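Local structure of intracellular serine protease (Bacillus licheniformis, 4ZOQ) at residues N118-M123 with M152-R157; R157-A162 with K197-V202. The protein cleaves peptide bonds sequence-specifically as a lanthipeptide protease of the subtilisin-like S8 family, probably acting as a serine-type endopeptidase. All coordinates share one frame; numbering follows the deposited sequence.

Interaction 1: residues N118-M123 with M152-R157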
loop_
_atom_site.group_PDB
_atom_site.type_symbol
_atom_site.label_atom_id
_atom_site.label_comp_id
_atom_site.label_asym_id
_atom_site.label_seq_id
_atom_site.Cartn_x
_atom_site.Cartn_y
_atom_site.Cartn_z
ATOM N N ASN B 118 13.323 4.859 0.783
ATOM C CA ASN B 118 12.983 4.124 -0.433
ATOM C C ASN B 118 11.492 4.138 -0.766
ATOM O O ASN B 118 11.126 4.006 -1.939
ATOM C CB ASN B 118 13.518 2.699 -0.380
ATOM C CG ASN B 118 14.986 2.641 -0.716
ATOM O OD1 ASN B 118 15.505 3.536 -1.392
ATOM N ND2 ASN B 118 15.670 1.603 -0.247
ATOM N N ILE B 119 10.636 4.299 0.245
ATOM C CA ILE B 119 9.212 4.349 -0.022
ATOM C C ILE B 119 8.905 5.630 -0.792
ATOM O O ILE B 119 8.156 5.621 -1.786
ATOM C CB ILE B 119 8.366 4.274 1.268
ATOM C CG1 ILE B 119 8.639 2.961 1.990
ATOM C CG2 ILE B 119 6.872 4.418 0.931
ATOM C CD1 ILE B 119 7.988 2.854 3.323
ATOM N N MET B 120 9.500 6.726 -0.330
ATOM C CA MET B 120 9.331 8.024 -0.983
ATOM C C MET B 120 9.855 7.984 -2.418
ATOM O O MET B 120 9.194 8.469 -3.342
ATOM C CB MET B 120 10.064 9.124 -0.210
ATOM C CG MET B 120 9.629 9.262 1.213
ATOM S SD MET B 120 10.294 10.746 2.017
ATOM C CE MET B 120 10.540 10.091 3.674
ATOM N N LYS B 121 11.021 7.371 -2.605
ATOM C CA LYS B 121 11.609 7.312 -3.930
ATOM C C LYS B 121 10.709 6.504 -4.854
ATOM O O LYS B 121 10.480 6.892 -6.001
ATOM C CB LYS B 121 13.000 6.714 -3.883
ATOM C CG LYS B 121 13.742 6.814 -5.199
ATOM C CD LYS B 121 15.073 6.102 -5.071
ATOM C CE LYS B 121 16.166 7.054 -4.632
ATOM N NZ LYS B 121 17.436 6.357 -4.360
ATOM N N ALA B 122 10.191 5.393 -4.339
ATOM C CA ALA B 122 9.271 4.570 -5.109
ATOM C C ALA B 122 7.982 5.337 -5.414
ATOM O O ALA B 122 7.446 5.259 -6.529
ATOM C CB ALA B 122 8.953 3.275 -4.371
ATOM N N MET B 123 7.515 6.130 -4.464
ATOM C CA MET B 123 6.305 6.894 -4.709
ATOM C C MET B 123 6.527 7.809 -5.895
ATOM O O MET B 123 5.728 7.843 -6.839
ATOM C CB MET B 123 5.903 7.722 -3.478
ATOM C CG MET B 123 5.335 6.893 -2.321
ATOM S SD MET B 123 5.029 7.871 -0.821
ATOM C CE MET B 123 3.646 8.925 -1.301
ATOM N N MET B 152 8.762 13.409 8.284
ATOM C CA MET B 152 7.362 13.591 7.945
ATOM C C MET B 152 7.199 14.651 6.880
ATOM O O MET B 152 6.359 14.530 5.982
ATOM C CB MET B 152 6.537 13.936 9.189
ATOM C CG MET B 152 5.051 14.163 8.910
ATOM S SD MET B 152 4.053 13.968 10.412
ATOM C CE MET B 152 2.395 14.348 9.826
ATOM N N LYS B 153 8.002 15.702 6.998
ATOM C CA LYS B 153 7.988 16.814 6.055
ATOM C C LYS B 153 8.362 16.330 4.660
ATOM O O LYS B 153 7.757 16.726 3.650
ATOM C CB LYS B 153 8.964 17.893 6.522
ATOM C CG LYS B 153 9.079 19.111 5.633
ATOM C CD LYS B 153 10.009 20.112 6.278
ATOM C CE LYS B 153 10.055 21.430 5.533
ATOM N NZ LYS B 153 11.081 22.300 6.177
ATOM N N ALA B 154 9.371 15.467 4.615
ATOM C CA ALA B 154 9.826 14.874 3.368
ATOM C C ALA B 154 8.734 14.015 2.781
ATOM O O ALA B 154 8.434 14.052 1.579
ATOM C CB ALA B 154 11.086 14.023 3.609
ATOM N N TYR B 155 8.116 13.256 3.679
ATOM C CA TYR B 155 7.178 12.225 3.298
ATOM C C TYR B 155 5.928 12.912 2.746
ATOM O O TYR B 155 5.296 12.441 1.788
ATOM C CB TYR B 155 6.818 11.400 4.511
ATOM C CG TYR B 155 6.718 9.965 4.236
ATOM C CD1 TYR B 155 7.185 9.041 5.161
ATOM C CD2 TYR B 155 6.295 9.520 2.993
ATOM C CE1 TYR B 155 7.116 7.700 4.905
ATOM C CE2 TYR B 155 6.229 8.187 2.720
ATOM C CZ TYR B 155 6.646 7.281 3.685
ATOM O OH TYR B 155 6.616 5.927 3.461
ATOM N N GLN B 156 5.625 14.066 3.331
ATOM C CA GLN B 156 4.482 14.861 2.923
ATOM C C GLN B 156 4.697 15.439 1.520
ATOM O O GLN B 156 3.745 15.603 0.750
ATOM C CB GLN B 156 4.221 15.969 3.958
ATOM C CG GLN B 156 2.944 16.737 3.759
ATOM C CD GLN B 156 1.696 15.838 3.785
ATOM O OE1 GLN B 156 1.298 15.317 4.837
ATOM N NE2 GLN B 156 1.078 15.661 2.623
ATOM N N ARG B 157 5.949 15.702 1.162
ATOM C CA ARG B 157 6.219 16.260 -0.154
ATOM C C ARG B 157 5.995 15.207 -1.213
ATOM O O ARG B 157 5.428 15.493 -2.260
ATOM C CB ARG B 157 7.656 16.769 -0.239
ATOM C CG ARG B 157 7.938 18.054 0.487
ATOM C CD ARG B 157 9.387 18.470 0.249
ATOM N NE ARG B 157 9.745 19.668 0.995
ATOM C CZ ARG B 157 10.935 20.263 0.941
ATOM N NH1 ARG B 157 11.907 19.751 0.197
ATOM N NH2 ARG B 157 11.154 21.367 1.645
#
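Tyr-155 reaches across to helix 116-128 with its ring laid beside three side chains, each meeting a different part of it. Met-120 comes over one face: CG sits 4.1 Å from the ring centroid and 22° off its normal, a CH-pi contact displaced toward the CD2-CE2 rim. Beyond CG the side chain of Met-120 runs on to the other helix, where SD meets CB of Ala-154 at 3.7 Å and lies obliquely to the Tyr-155 ring, a Met-aromatic contact; the bend at chi3 (-145°) carries CE to CD1 of Tyr-155. Met-123 arrives in the ring plane instead, its SD 3.8 Å from CE2 of Tyr-155, a second Met-aromatic contact, at the edge. Segments 118-123 and 152-157 run almost parallel, their axes 16° apart and 9.9 Å at closest approach, side by side against the central sheet of the subtilase fold; Ile-119 and Met-123 also touch Ile-50 of strand 46-51. At the phenol end the fit is tight, with CG2 of Ile-119 only 3.0 Å from the OH of Tyr-155, a buried hydroxyl that finds no polar partner in the model. An alanine in place of Tyr-155 would probably open a gap between the helices and deprive both methionine sulfurs of their aromatic partner.

Interaction 2: residues R157-A162 with K197-V202; sequences RAANYA and KHVVSV
The amide of Asn-160 meets the His-198 imidazole at an edge: OD1 of Asn-160 lies 3.3 Å from CD2 of His-198, near the ring plane, and the amide itself is turned 80° against the imidazole. Over one face of that ring sits CG of Lys-197, 4.0 Å above the plane and displaced toward the rim. These groups sit where helix 146-164, the connection of a beta-alpha-beta crossover in the subtilase sheet, passes the turn that leads into strand 200-205. With a positive phi of 70°, the backbone of His-198 makes that turn, and its CB points at the helix, coming 3.9 Å from the O of Ala-159. The OD1 of Asn-160 has its polar partner one helical turn back, in NE2 of Gln-156. That same NE2 also bonds the O of Lys-197, which ties the helix to the turn through a single amide group. Behind these exposed polar groups the contact is buried. The small Ala-159 lets the turn come close, its CB 3.4 Å from the carbonyl O of Lys-197. The same CB also meets Val-199, as an apolar pair: chi1 of 172° puts CG1 of Val-199 anti to the backbone N and leaves CG2 to meet CB of Ala-159 at 3.9 Å.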
loop_
_atom_site.group_PDB
_atom_site.type_symbol
_atom_site.label_atom_id
_atom_site.label_comp_id
_atom_site.label_asym_id
_atom_site.label_seq_id
_atom_site.Cartn_x
_atom_site.Cartn_y
_atom_site.Cartn_z
ATOM N N ARG B 157 5.949 15.702 1.162
ATOM C CA ARG B 157 6.219 16.260 -0.154
ATOM C C ARG B 157 5.995 15.207 -1.213
ATOM O O ARG B 157 5.428 15.493 -2.260
ATOM C CB ARG B 157 7.656 16.769 -0.239
ATOM C CG ARG B 157 7.938 18.054 0.487
ATOM C CD ARG B 157 9.387 18.470 0.249
ATOM N NE ARG B 157 9.745 19.668 0.995
ATOM C CZ ARG B 157 10.935 20.263 0.941
ATOM N NH1 ARG B 157 11.907 19.751 0.197
ATOM N NH2 ARG B 157 11.154 21.367 1.645
ATOM N N ALA B 158 6.364 13.971 -0.902
ATOM C CA ALA B 158 6.092 12.846 -1.787
ATOM C C ALA B 158 4.592 12.697 -2.020
ATOM O O ALA B 158 4.133 12.525 -3.164
ATOM C CB ALA B 158 6.672 11.564 -1.206
ATOM N N ALA B 159 3.827 12.816 -0.943
ATOM C CA ALA B 159 2.385 12.682 -1.036
ATOM C C ALA B 159 1.792 13.824 -1.842
ATOM O O ALA B 159 0.862 13.627 -2.650
ATOM C CB ALA B 159 1.761 12.620 0.359
ATOM N N ASN B 160 2.335 15.019 -1.633
ATOM C CA ASN B 160 1.915 16.178 -2.409
ATOM C C ASN B 160 2.182 15.966 -3.909
ATOM O O ASN B 160 1.366 16.311 -4.777
ATOM C CB ASN B 160 2.657 17.423 -1.903
ATOM C CG ASN B 160 2.189 17.876 -0.492
ATOM O OD1 ASN B 160 1.283 17.288 0.118
ATOM N ND2 ASN B 160 2.807 18.924 0.013
ATOM N N TYR B 161 3.314 15.355 -4.213
ATOM C CA TYR B 161 3.691 15.144 -5.604
ATOM C C TYR B 161 2.733 14.183 -6.322
ATOM O O TYR B 161 2.308 14.448 -7.446
ATOM C CB TYR B 161 5.126 14.641 -5.675
ATOM C CG TYR B 161 5.679 14.537 -7.061
ATOM C CD1 TYR B 161 5.967 15.678 -7.807
ATOM C CD2 TYR B 161 5.954 13.294 -7.615
ATOM C CE1 TYR B 161 6.506 15.572 -9.096
ATOM C CE2 TYR B 161 6.484 13.173 -8.874
ATOM C CZ TYR B 161 6.763 14.306 -9.619
ATOM O OH TYR B 161 7.297 14.133 -10.877
ATOM N N ALA B 162 2.345 13.103 -5.648
ATOM C CA ALA B 162 1.372 12.164 -6.219
ATOM C C ALA B 162 0.016 12.842 -6.446
ATOM O O ALA B 162 -0.596 12.681 -7.509
ATOM C CB ALA B 162 1.213 10.960 -5.316
ATOM N N LYS B 197 -1.395 13.876 4.710
ATOM C CA LYS B 197 -2.396 14.424 3.828
ATOM C C LYS B 197 -2.181 13.864 2.401
ATOM O O LYS B 197 -1.038 13.571 2.000
ATOM C CB LYS B 197 -2.323 15.945 3.853
ATOM C CG LYS B 197 -3.544 16.638 3.308
ATOM C CD LYS B 197 -3.331 18.157 3.302
ATOM C CE LYS B 197 -4.637 18.907 3.117
ATOM N NZ LYS B 197 -5.154 18.697 1.752
ATOM N N HIS B 198 -3.294 13.653 1.689
ATOM C CA HIS B 198 -3.336 13.052 0.350
ATOM C C HIS B 198 -2.990 11.538 0.355
ATOM O O HIS B 198 -2.878 10.901 -0.688
ATOM C CB HIS B 198 -2.421 13.803 -0.610
ATOM C CG HIS B 198 -2.664 15.277 -0.642
ATOM N ND1 HIS B 198 -3.853 15.828 -1.075
ATOM C CD2 HIS B 198 -1.862 16.319 -0.313
ATOM C CE1 HIS B 198 -3.780 17.145 -0.991
ATOM N NE2 HIS B 198 -2.581 17.469 -0.539
ATOM N N VAL B 199 -2.808 10.958 1.529
ATOM C CA VAL B 199 -2.711 9.514 1.629
ATOM C C VAL B 199 -4.013 8.965 2.266
ATOM O O VAL B 199 -4.468 9.462 3.299
ATOM C CB VAL B 199 -1.490 9.085 2.454
ATOM C CG1 VAL B 199 -1.524 7.600 2.695
ATOM C CG2 VAL B 199 -0.174 9.532 1.773
ATOM N N VAL B 200 -4.629 7.983 1.614
ATOM C CA VAL B 200 -5.878 7.387 2.088
ATOM C C VAL B 200 -5.594 6.234 3.060
ATOM O O VAL B 200 -5.161 5.146 2.649
ATOM C CB VAL B 200 -6.704 6.865 0.907
ATOM C CG1 VAL B 200 -8.029 6.268 1.385
ATOM C CG2 VAL B 200 -6.946 7.990 -0.121
ATOM N N SER B 201 -5.860 6.450 4.344
ATOM C CA SER B 201 -5.565 5.431 5.348
ATOM C C SER B 201 -6.700 4.380 5.448
ATOM O O SER B 201 -7.858 4.736 5.632
ATOM C CB SER B 201 -5.329 6.100 6.692
ATOM O OG SER B 201 -4.959 5.151 7.653
ATOM N N VAL B 202 -6.366 3.093 5.313
ATOM C CA VAL B 202 -7.370 2.029 5.235
ATOM C C VAL B 202 -7.244 1.004 6.386
ATOM O O VAL B 202 -6.180 0.392 6.576
ATOM C CB VAL B 202 -7.285 1.270 3.869
ATOM C CG1 VAL B 202 -8.335 0.177 3.761
ATOM C CG2 VAL B 202 -7.382 2.235 2.681
#

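Of the segments involved, the one on helix 116-128 comes first; the chain then runs through strands 133-136 and 140-143 before helix 146-164 returns to it, closing interaction 1 over 28 intervening residues. Interaction 2 opens on the same helix, sharing Arg-157, and closes 34 residues later, after strand 168-172, helix 180-187 and strand 189-192. The two loops therefore follow in series and neither nest nor cross. Helix 146-164 is the common element, joined to its neighbouring helix on one side and to the entrance of strand 200-205 on another. The contacts also meet directly: CE of Met-123 packs 3.9 Å from N of Ala-159. Shared Arg-157 bonds backbone oxygens of Leu-35 and Ile-61 of the other chain.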